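Local coordinates for transcriptional regulator, LacI family protein (Rhodococcus jostii, PDB 3K9C) that probably acts as a DNA-binding transcription factor of the LacI family, its ligand-binding-type core pairing with a second copy of the protein, at residues B[11-16]-B[40-45]; B[192-197]-B[221-226]; B[230-235]-B[271-276]. All blocks are in the same frame, centred on the assembly; numbering follows the deposited sequence.

Interaction 1 (B[11-16]-B[40-45])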
loop_
_atom_site.group_PDB
_atom_site.type_symbol
_atom_site.label_atom_id
_atom_site.label_comp_id
_atom_site.label_asym_id
_atom_site.label_seq_id
_atom_site.Cartn_x
_atom_site.Cartn_y
_atom_site.Cartn_z
ATOM N N SER B 11 13.780 -26.998 -14.443
ATOM C CA SER B 11 13.765 -26.049 -15.550
ATOM C C SER B 11 13.160 -24.718 -15.106
ATOM O O SER B 11 13.089 -23.771 -15.890
ATOM C CB SER B 11 12.944 -26.612 -16.707
ATOM O OG SER B 11 11.586 -26.751 -16.330
ATOM N N SER B 12 12.709 -24.663 -13.852
ATOM C CA SER B 12 12.111 -23.458 -13.273
ATOM C C SER B 12 12.841 -23.127 -11.973
ATOM O O SER B 12 12.568 -23.723 -10.930
ATOM C CB SER B 12 10.621 -23.680 -12.990
ATOM O OG SER B 12 9.898 -23.901 -14.191
ATOM N N ARG B 13 13.763 -22.168 -12.048
ATOM C CA ARG B 13 14.572 -21.767 -10.900
ATOM C C ARG B 13 13.918 -20.648 -10.084
ATOM O O ARG B 13 13.465 -19.642 -10.635
ATOM C CB ARG B 13 15.961 -21.353 -11.390
ATOM C CG ARG B 13 16.497 -22.285 -12.480
ATOM C CD ARG B 13 17.963 -22.041 -12.813
ATOM N NE ARG B 13 18.863 -22.574 -11.792
ATOM C CZ ARG B 13 18.929 -23.856 -11.441
ATOM N NH1 ARG B 13 18.145 -24.753 -12.027
ATOM N NH2 ARG B 13 19.784 -24.244 -10.504
ATOM N N LEU B 14 13.891 -20.837 -8.765
ATOM C CA LEU B 14 13.261 -19.893 -7.851
ATOM C C LEU B 14 14.172 -18.992 -7.041
ATOM O O LEU B 14 15.220 -19.414 -6.554
ATOM C CB LEU B 14 12.374 -20.636 -6.845
ATOM C CG LEU B 14 11.230 -21.536 -7.308
ATOM C CD1 LEU B 14 10.276 -20.743 -8.193
ATOM C CD2 LEU B 14 11.796 -22.735 -8.048
ATOM N N LEU B 15 13.745 -17.744 -6.896
ATOM C CA LEU B 15 14.447 -16.768 -6.080
ATOM C C LEU B 15 13.441 -16.361 -5.000
ATOM O O LEU B 15 12.311 -15.967 -5.304
ATOM C CB LEU B 15 14.864 -15.546 -6.893
ATOM C CG LEU B 15 16.123 -15.698 -7.751
ATOM C CD1 LEU B 15 16.550 -14.321 -8.254
ATOM C CD2 LEU B 15 17.240 -16.319 -6.924
ATOM N N GLY B 16 13.848 -16.485 -3.744
ATOM C CA GLY B 16 12.961 -16.136 -2.653
ATOM C C GLY B 16 13.039 -14.666 -2.308
ATOM O O GLY B 16 14.123 -14.093 -2.252
ATOM N N ARG B 40 15.940 -12.807 -16.571
ATOM C CA ARG B 40 17.053 -13.728 -16.373
ATOM C C ARG B 40 16.607 -15.190 -16.357
ATOM O O ARG B 40 17.420 -16.084 -16.141
ATOM C CB ARG B 40 17.786 -13.412 -15.066
ATOM C CG ARG B 40 18.136 -11.949 -14.887
ATOM C CD ARG B 40 19.178 -11.482 -15.883
ATOM N NE ARG B 40 20.515 -11.442 -15.293
ATOM C CZ ARG B 40 21.243 -12.518 -15.005
ATOM N NH1 ARG B 40 20.764 -13.727 -15.255
ATOM N NH2 ARG B 40 22.449 -12.384 -14.462
ATOM N N GLY B 41 15.317 -15.426 -16.574
ATOM C CA GLY B 41 14.808 -16.790 -16.587
ATOM C C GLY B 41 14.520 -17.381 -15.217
ATOM O O GLY B 41 14.583 -18.597 -15.033
ATOM N N TYR B 42 14.201 -16.524 -14.252
ATOM C CA TYR B 42 13.902 -16.974 -12.898
ATOM C C TYR B 42 12.501 -16.603 -12.447
ATOM O O TYR B 42 11.955 -15.578 -12.850
ATOM C CB TYR B 42 14.898 -16.373 -11.910
ATOM C CG TYR B 42 16.180 -17.137 -11.786
ATOM C CD1 TYR B 42 16.401 -17.981 -10.699
ATOM C CD2 TYR B 42 17.182 -17.021 -12.751
ATOM C CE1 TYR B 42 17.588 -18.689 -10.570
ATOM C CE2 TYR B 42 18.376 -17.732 -12.633
ATOM C CZ TYR B 42 18.569 -18.560 -11.538
ATOM O OH TYR B 42 19.752 -19.244 -11.396
ATOM N N ASP B 43 11.921 -17.451 -11.607
ATOM C CA ASP B 43 10.610 -17.163 -11.069
ATOM C C ASP B 43 10.845 -16.613 -9.670
ATOM O O ASP B 43 11.926 -16.760 -9.101
ATOM C CB ASP B 43 9.743 -18.418 -11.003
ATOM C CG ASP B 43 9.128 -18.771 -12.342
ATOM O OD1 ASP B 43 8.580 -17.867 -13.005
ATOM O OD2 ASP B 43 9.184 -19.953 -12.732
ATOM N N VAL B 44 9.834 -15.974 -9.111
ATOM C CA VAL B 44 9.986 -15.411 -7.791
ATOM C C VAL B 44 8.937 -15.943 -6.853
ATOM O O VAL B 44 7.766 -16.066 -7.212
ATOM C CB VAL B 44 9.894 -13.870 -7.826
ATOM C CG1 VAL B 44 9.780 -13.321 -6.408
ATOM C CG2 VAL B 44 11.132 -13.292 -8.504
HETATM N N MSE B 45 9.375 -16.275 -5.647
HETATM C CA MSE B 45 8.461 -16.748 -4.627
HETATM C C MSE B 45 8.479 -15.699 -3.515
HETATM O O MSE B 45 9.508 -15.470 -2.892
HETATM C CB MSE B 45 8.914 -18.098 -4.080
HETATM C CG MSE B 45 7.774 -18.907 -3.515
HETATM SE SE MSE B 45 8.355 -19.941 -1.993
HETATM C CE MSE B 45 7.273 -19.082 -0.623
#

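Interaction 2 (B[192-197]-B[221-226]). With GOL (glycerol), chain D.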
loop_
_atom_site.group_PDB
_atom_site.type_symbol
_atom_site.label_atom_id
_atom_site.label_comp_id
_atom_site.label_asym_id
_atom_site.label_seq_id
_atom_site.Cartn_x
_atom_site.Cartn_y
_atom_site.Cartn_z
ATOM N N PHE B 192 11.445 10.988 6.879
ATOM C CA PHE B 192 12.209 9.751 6.700
ATOM C C PHE B 192 11.900 9.105 5.352
ATOM O O PHE B 192 12.812 8.724 4.624
ATOM C CB PHE B 192 11.907 8.752 7.821
ATOM C CG PHE B 192 12.610 7.440 7.654
ATOM C CD1 PHE B 192 13.998 7.373 7.695
ATOM C CD2 PHE B 192 11.889 6.276 7.422
ATOM C CE1 PHE B 192 14.656 6.164 7.506
ATOM C CE2 PHE B 192 12.541 5.059 7.233
ATOM C CZ PHE B 192 13.926 5.003 7.273
ATOM N N ASN B 193 10.612 8.964 5.041
ATOM C CA ASN B 193 10.184 8.401 3.761
ATOM C C ASN B 193 8.881 9.054 3.286
ATOM O O ASN B 193 8.281 9.848 4.011
ATOM C CB ASN B 193 10.046 6.858 3.839
ATOM C CG ASN B 193 8.865 6.377 4.699
ATOM O OD1 ASN B 193 8.029 7.151 5.154
ATOM N ND2 ASN B 193 8.799 5.072 4.900
ATOM N N ASP B 194 8.460 8.728 2.065
ATOM C CA ASP B 194 7.235 9.279 1.482
ATOM C C ASP B 194 5.966 9.077 2.318
ATOM O O ASP B 194 5.115 9.970 2.394
ATOM C CB ASP B 194 6.990 8.689 0.090
ATOM C CG ASP B 194 8.053 9.091 -0.922
ATOM O OD1 ASP B 194 8.826 10.034 -0.652
ATOM O OD2 ASP B 194 8.095 8.465 -2.000
ATOM N N ARG B 195 5.822 7.899 2.920
ATOM C CA ARG B 195 4.639 7.632 3.737
ATOM C C ARG B 195 4.631 8.542 4.958
ATOM O O ARG B 195 3.580 9.012 5.393
ATOM C CB ARG B 195 4.593 6.163 4.169
ATOM C CG ARG B 195 3.363 5.821 4.994
ATOM C CD ARG B 195 3.254 4.333 5.240
ATOM N NE ARG B 195 2.437 3.679 4.227
ATOM C CZ ARG B 195 2.244 2.365 4.158
ATOM N NH1 ARG B 195 2.820 1.560 5.047
ATOM N NH2 ARG B 195 1.464 1.854 3.211
ATOM N N CYS B 196 5.815 8.799 5.504
ATOM C CA CYS B 196 5.950 9.685 6.657
ATOM C C CYS B 196 5.610 11.108 6.213
ATOM O O CYS B 196 4.925 11.852 6.921
ATOM C CB CYS B 196 7.386 9.636 7.179
ATOM S SG CYS B 196 7.711 10.692 8.584
ATOM N N ALA B 197 6.094 11.473 5.027
ATOM C CA ALA B 197 5.853 12.799 4.456
ATOM C C ALA B 197 4.359 12.986 4.206
ATOM O O ALA B 197 3.822 14.078 4.371
ATOM C CB ALA B 197 6.641 12.962 3.140
ATOM N N ASP B 221 12.242 7.938 -1.253
ATOM C CA ASP B 221 11.877 6.692 -1.953
ATOM C C ASP B 221 11.315 6.875 -3.365
ATOM O O ASP B 221 11.532 6.023 -4.230
ATOM C CB ASP B 221 10.854 5.851 -1.163
ATOM C CG ASP B 221 11.444 5.220 0.087
ATOM O OD1 ASP B 221 12.686 5.161 0.212
ATOM O OD2 ASP B 221 10.655 4.771 0.940
ATOM N N ASP B 222 10.600 7.979 -3.586
ATOM C CA ASP B 222 9.944 8.265 -4.866
ATOM C C ASP B 222 8.997 7.106 -5.149
ATOM O O ASP B 222 9.065 6.466 -6.202
ATOM C CB ASP B 222 10.954 8.415 -6.019
ATOM C CG ASP B 222 10.312 8.985 -7.296
ATOM O OD1 ASP B 222 9.323 9.738 -7.181
ATOM O OD2 ASP B 222 10.801 8.700 -8.413
ATOM N N SER B 223 8.121 6.840 -4.186
ATOM C CA SER B 223 7.156 5.759 -4.308
ATOM C C SER B 223 5.875 6.309 -4.928
ATOM O O SER B 223 5.778 7.509 -5.181
ATOM C CB SER B 223 6.872 5.152 -2.928
ATOM O OG SER B 223 6.178 6.060 -2.098
ATOM N N ARG B 224 4.900 5.433 -5.164
ATOM C CA ARG B 224 3.636 5.830 -5.782
ATOM C C ARG B 224 2.955 6.982 -5.057
ATOM O O ARG B 224 2.230 7.768 -5.663
ATOM C CB ARG B 224 2.668 4.638 -5.854
ATOM C CG ARG B 224 2.133 4.161 -4.507
ATOM C CD ARG B 224 1.063 3.083 -4.682
ATOM N NE ARG B 224 -0.112 3.578 -5.398
ATOM C CZ ARG B 224 -1.044 4.359 -4.863
ATOM N NH1 ARG B 224 -0.949 4.735 -3.593
ATOM N NH2 ARG B 224 -2.067 4.774 -5.603
ATOM N N LEU B 225 3.191 7.084 -3.757
ATOM C CA LEU B 225 2.587 8.144 -2.958
ATOM C C LEU B 225 3.022 9.515 -3.464
ATOM O O LEU B 225 2.212 10.423 -3.585
ATOM C CB LEU B 225 3.010 7.992 -1.493
ATOM C CG LEU B 225 2.724 6.653 -0.807
ATOM C CD1 LEU B 225 3.412 6.608 0.540
ATOM C CD2 LEU B 225 1.223 6.474 -0.655
ATOM N N ALA B 226 4.310 9.647 -3.765
ATOM C CA ALA B 226 4.884 10.910 -4.219
ATOM C C ALA B 226 4.449 11.396 -5.597
ATOM O O ALA B 226 4.379 12.609 -5.840
ATOM C CB ALA B 226 6.407 10.815 -4.173
HETATM C C1 GOL D . 14.453 2.775 3.177
HETATM O O1 GOL D . 15.127 2.198 2.276
HETATM C C2 GOL D . 13.154 3.072 2.657
HETATM O O2 GOL D . 13.404 4.330 2.749
HETATM C C3 GOL D . 11.811 2.868 3.364
HETATM O O3 GOL D . 10.675 3.130 2.906
#

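Interaction 3 (B[230-235]-B[271-276])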
loop_
_atom_site.group_PDB
_atom_site.type_symbol
_atom_site.label_atom_id
_atom_site.label_comp_id
_atom_site.label_asym_id
_atom_site.label_seq_id
_atom_site.Cartn_x
_atom_site.Cartn_y
_atom_site.Cartn_z
ATOM N N HIS B 230 -2.297 14.916 -7.206
ATOM C CA HIS B 230 -2.591 16.030 -6.305
ATOM C C HIS B 230 -1.646 16.129 -5.112
ATOM O O HIS B 230 -1.765 17.039 -4.294
ATOM C CB HIS B 230 -4.052 15.971 -5.829
ATOM C CG HIS B 230 -4.399 14.730 -5.074
ATOM N ND1 HIS B 230 -4.312 14.642 -3.702
ATOM C CD2 HIS B 230 -4.809 13.511 -5.504
ATOM C CE1 HIS B 230 -4.649 13.423 -3.317
ATOM N NE2 HIS B 230 -4.954 12.719 -4.392
ATOM N N VAL B 231 -0.704 15.196 -5.016
ATOM C CA VAL B 231 0.262 15.228 -3.925
ATOM C C VAL B 231 1.525 15.938 -4.414
ATOM O O VAL B 231 1.983 16.896 -3.789
ATOM C CB VAL B 231 0.609 13.804 -3.435
ATOM C CG1 VAL B 231 1.644 13.871 -2.328
ATOM C CG2 VAL B 231 -0.649 13.116 -2.929
ATOM N N GLN B 232 2.057 15.475 -5.548
ATOM C CA GLN B 232 3.257 16.045 -6.176
ATOM C C GLN B 232 4.371 16.332 -5.165
ATOM O O GLN B 232 4.834 17.461 -5.022
ATOM C CB GLN B 232 2.897 17.323 -6.947
ATOM C CG GLN B 232 1.465 17.820 -6.736
ATOM C CD GLN B 232 1.193 19.152 -7.422
ATOM O OE1 GLN B 232 1.326 19.282 -8.647
ATOM N NE2 GLN B 232 0.810 20.150 -6.633
HETATM N N MSE B 233 4.817 15.273 -4.501
HETATM C CA MSE B 233 5.845 15.353 -3.476
HETATM C C MSE B 233 7.298 15.327 -3.956
HETATM O O MSE B 233 7.712 14.429 -4.697
HETATM C CB MSE B 233 5.615 14.207 -2.495
HETATM C CG MSE B 233 6.410 14.254 -1.219
HETATM SE SE MSE B 233 6.165 12.521 -0.418
HETATM C CE MSE B 233 4.397 12.831 0.299
ATOM N N THR B 234 8.061 16.335 -3.540
ATOM C CA THR B 234 9.483 16.407 -3.861
ATOM C C THR B 234 10.053 15.281 -3.006
ATOM O O THR B 234 9.721 15.171 -1.817
ATOM C CB THR B 234 10.092 17.765 -3.430
ATOM O OG1 THR B 234 9.554 18.803 -4.251
ATOM C CG2 THR B 234 11.610 17.751 -3.557
ATOM N N THR B 235 10.900 14.449 -3.598
ATOM C CA THR B 235 11.439 13.301 -2.882
ATOM C C THR B 235 12.797 12.867 -3.423
ATOM O O THR B 235 13.294 13.424 -4.398
ATOM C CB THR B 235 10.456 12.110 -3.000
ATOM O OG1 THR B 235 10.858 11.052 -2.131
ATOM C CG2 THR B 235 10.426 11.590 -4.430
ATOM N N ARG B 271 12.338 16.631 -7.964
ATOM C CA ARG B 271 11.588 17.822 -7.578
ATOM C C ARG B 271 10.191 17.850 -8.146
ATOM O O ARG B 271 9.976 17.624 -9.338
ATOM C CB ARG B 271 12.297 19.095 -8.046
ATOM C CG ARG B 271 13.524 19.478 -7.270
ATOM C CD ARG B 271 14.263 20.583 -7.995
ATOM N NE ARG B 271 14.641 20.146 -9.338
ATOM C CZ ARG B 271 15.430 20.830 -10.160
ATOM N NH1 ARG B 271 15.936 21.998 -9.777
ATOM N NH2 ARG B 271 15.720 20.337 -11.358
ATOM N N ARG B 272 9.238 18.145 -7.280
ATOM C CA ARG B 272 7.858 18.253 -7.691
ATOM C C ARG B 272 7.347 19.567 -7.120
ATOM O O ARG B 272 8.027 20.587 -7.262
ATOM C CB ARG B 272 7.052 17.040 -7.215
ATOM C CG ARG B 272 7.522 15.732 -7.868
ATOM C CD ARG B 272 6.409 14.686 -7.956
ATOM N NE ARG B 272 6.826 13.500 -8.708
ATOM C CZ ARG B 272 7.545 12.500 -8.202
ATOM N NH1 ARG B 272 7.930 12.522 -6.930
ATOM N NH2 ARG B 272 7.897 11.476 -8.972
ATOM N N ALA B 273 6.205 19.567 -6.445
ATOM C CA ALA B 273 5.662 20.825 -5.940
ATOM C C ALA B 273 5.601 21.061 -4.430
ATOM O O ALA B 273 4.938 22.004 -3.983
ATOM C CB ALA B 273 4.273 21.030 -6.539
ATOM N N THR B 274 6.277 20.235 -3.635
ATOM C CA THR B 274 6.235 20.418 -2.185
ATOM C C THR B 274 7.420 21.181 -1.601
ATOM O O THR B 274 7.572 21.258 -0.382
ATOM C CB THR B 274 6.102 19.065 -1.446
ATOM O OG1 THR B 274 7.183 18.201 -1.822
ATOM C CG2 THR B 274 4.767 18.408 -1.790
ATOM N N THR B 275 8.264 21.738 -2.466
ATOM C CA THR B 275 9.411 22.521 -2.008
ATOM C C THR B 275 9.467 23.827 -2.787
ATOM O O THR B 275 8.998 23.897 -3.918
ATOM C CB THR B 275 10.745 21.762 -2.200
ATOM O OG1 THR B 275 10.863 21.332 -3.560
ATOM C CG2 THR B 275 10.810 20.559 -1.277
ATOM N N GLY B 276 10.024 24.864 -2.171
ATOM C CA GLY B 276 10.123 26.156 -2.826
ATOM C C GLY B 276 10.871 27.158 -1.972
ATOM O O GLY B 276 11.299 26.828 -0.868
#

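Interaction 1 (B[11-16]-B[40-45])
Arg13 sets CG over one face of the Tyr42 ring, with Arg13 CB 3.2 Å from Tyr42 CE1. A bend at chi3 (76°) brings Arg13 NE round to Tyr42 OH, which lies in the guanidinium plane at its edge. That NE to OH bond is weak, 3.5 Å with an N-H...O angle of 133°; the stronger partner of the guanidinium is Glu68, in a salt bridge from strand 67-73. Leu15 comes to the same ring obliquely, Leu15 CG 3.7 Å from Tyr42 CD1. On the other face of the sheet Leu14 CD1 rests on Asp43 CB, also at 3.7 Å. Beneath the side chains the two backbones pair in parallel: Asp43 N donates to Arg13 O (2.9 Å), Leu15 N to Asp43 O (3.0 Å) and Met45 N, in a selenomethionine, to Leu15 O (3.0 Å). They are the first and second strands of a beta-alpha-beta crossover, the opening unit of a Rossmann-like sheet, with helix 24-39 between them. That helix ends in a Schellman motif at Gly41, and it packs on Val44 through Tyr34 and Ala37. Helix 240-255 closes over Leu15 and Tyr42, bringing Leu252 to both. Asp43 OD1 makes a salt bridge to Arg64 of the second subunit.

Interaction 2 (B[192-197]-B[221-226])
Asp194 OD2 is gripped by two donors of Ser223, the backbone N-H and the hydroxyl. Ser223 N meets Asp194 OD2 nearly along its C-O axis, at 2.7 Å and almost straight (176°). Ser223 OG, placed between its own backbone N and carbonyl carbon (chi1 68°), donates to the anti lone pair of Asp194 OD2 at 3.1 Å. Ala226 CB lies 3.6 Å from Asp194 OD2, while the other oxygen, OD1, is hydrogen-bonded to Thr235. Alongside, Leu225 pushes CD1 against the first turn of helix 194-206, 3.6 Å from Arg195 CA. Asn193 caps this helix, its OD1 accepting from Cys196 N at 2.8 Å. From the Asn193 side chain the contact opens onto a bound glycerol, probably from the crystallisation liquor: glycerol O3 donates to Asp221 OD2 at 2.6 Å and takes a weak bond from Asn193 ND2 at 3.4 Å. Arg143 and Gln238 also bind the glycerol, consistent with the effector cleft of LacI relatives. Asp194 is buried at the start of a helix, and its carboxylate is met by N-H and hydroxyl donors; that setting would favour the charged form, despite the Asp221 carboxylate nearby.

Interaction 3 (B[230-235]-B[271-276])
Thr234 of one segment and Thr274 and Thr275 of the other knit the two together through their hydroxyls. Thr234 OG1 stands beside its own backbone N, anti to the carbonyl carbon (chi1 -68°), and from there accepts from Arg272 N at 3.1 Å. Thr234 OG1 and Thr275 OG1 are hydrogen-bonded at 2.9 Å, either being the possible donor. These two side chains cross at about a right angle, and their methyl and CB atoms also pack, Thr275 CG2 lying 3.6 Å from Thr234 CB. Thr274 turns its OG1 between backbone N and carbonyl carbon (chi1 57°), where OG1 accepts from Thr234 N over a short 2.7 Å; Val217 O is its second partner. Thr274 CG2 lies close to Gln232 O. Gln232 O accepts from Ala273 N at 2.9 Å, and Ala273 CB sits against the Gln232 carboxamide, 3.6 Å from Gln232 NE2.

Arg272 is extended from CG to NE, its stem passing Gln232 O and Met233 O. A turn at chi4 (81°) sets CZ, and Arg272 NH1 meets Met233 O in the guanidinium plane at 2.9 Å; NH2 goes on to a salt bridge with Asp222. Met233, a selenomethionine, sets out away from 271-276 and packs on helix 194-206. The first segment ends in strand 235-237, and the second follows strand 262-270. Both lie beside strand 216-218, where the chain enters and leaves those two strands; several such crossings between two subdomains are characteristic of the type I periplasmic-binding-protein fold, to which the LacI core belongs.

In the fold
Interactions 1, 2 and 3 follow one another along the chain. Interaction 1 lies at the edge of the mixed sheet, its centre about 30 Å from that of interaction 2 and about 38 Å from that of interaction 3. The latter two, about 11 Å apart between centres, touch directly through the pairs Asp194-Thr235 and Asp222-Arg272. They join the parallel four-stranded sheet and its helix 194-206 to the connections leading into and out of the mixed sheet. Helix 24-39, between the segments of interaction 1, also reaches interaction 2 through Pro24 and Phe25. Interactions 1 and 2 both meet the second subunit, so the dimer interface extends along both subdomains.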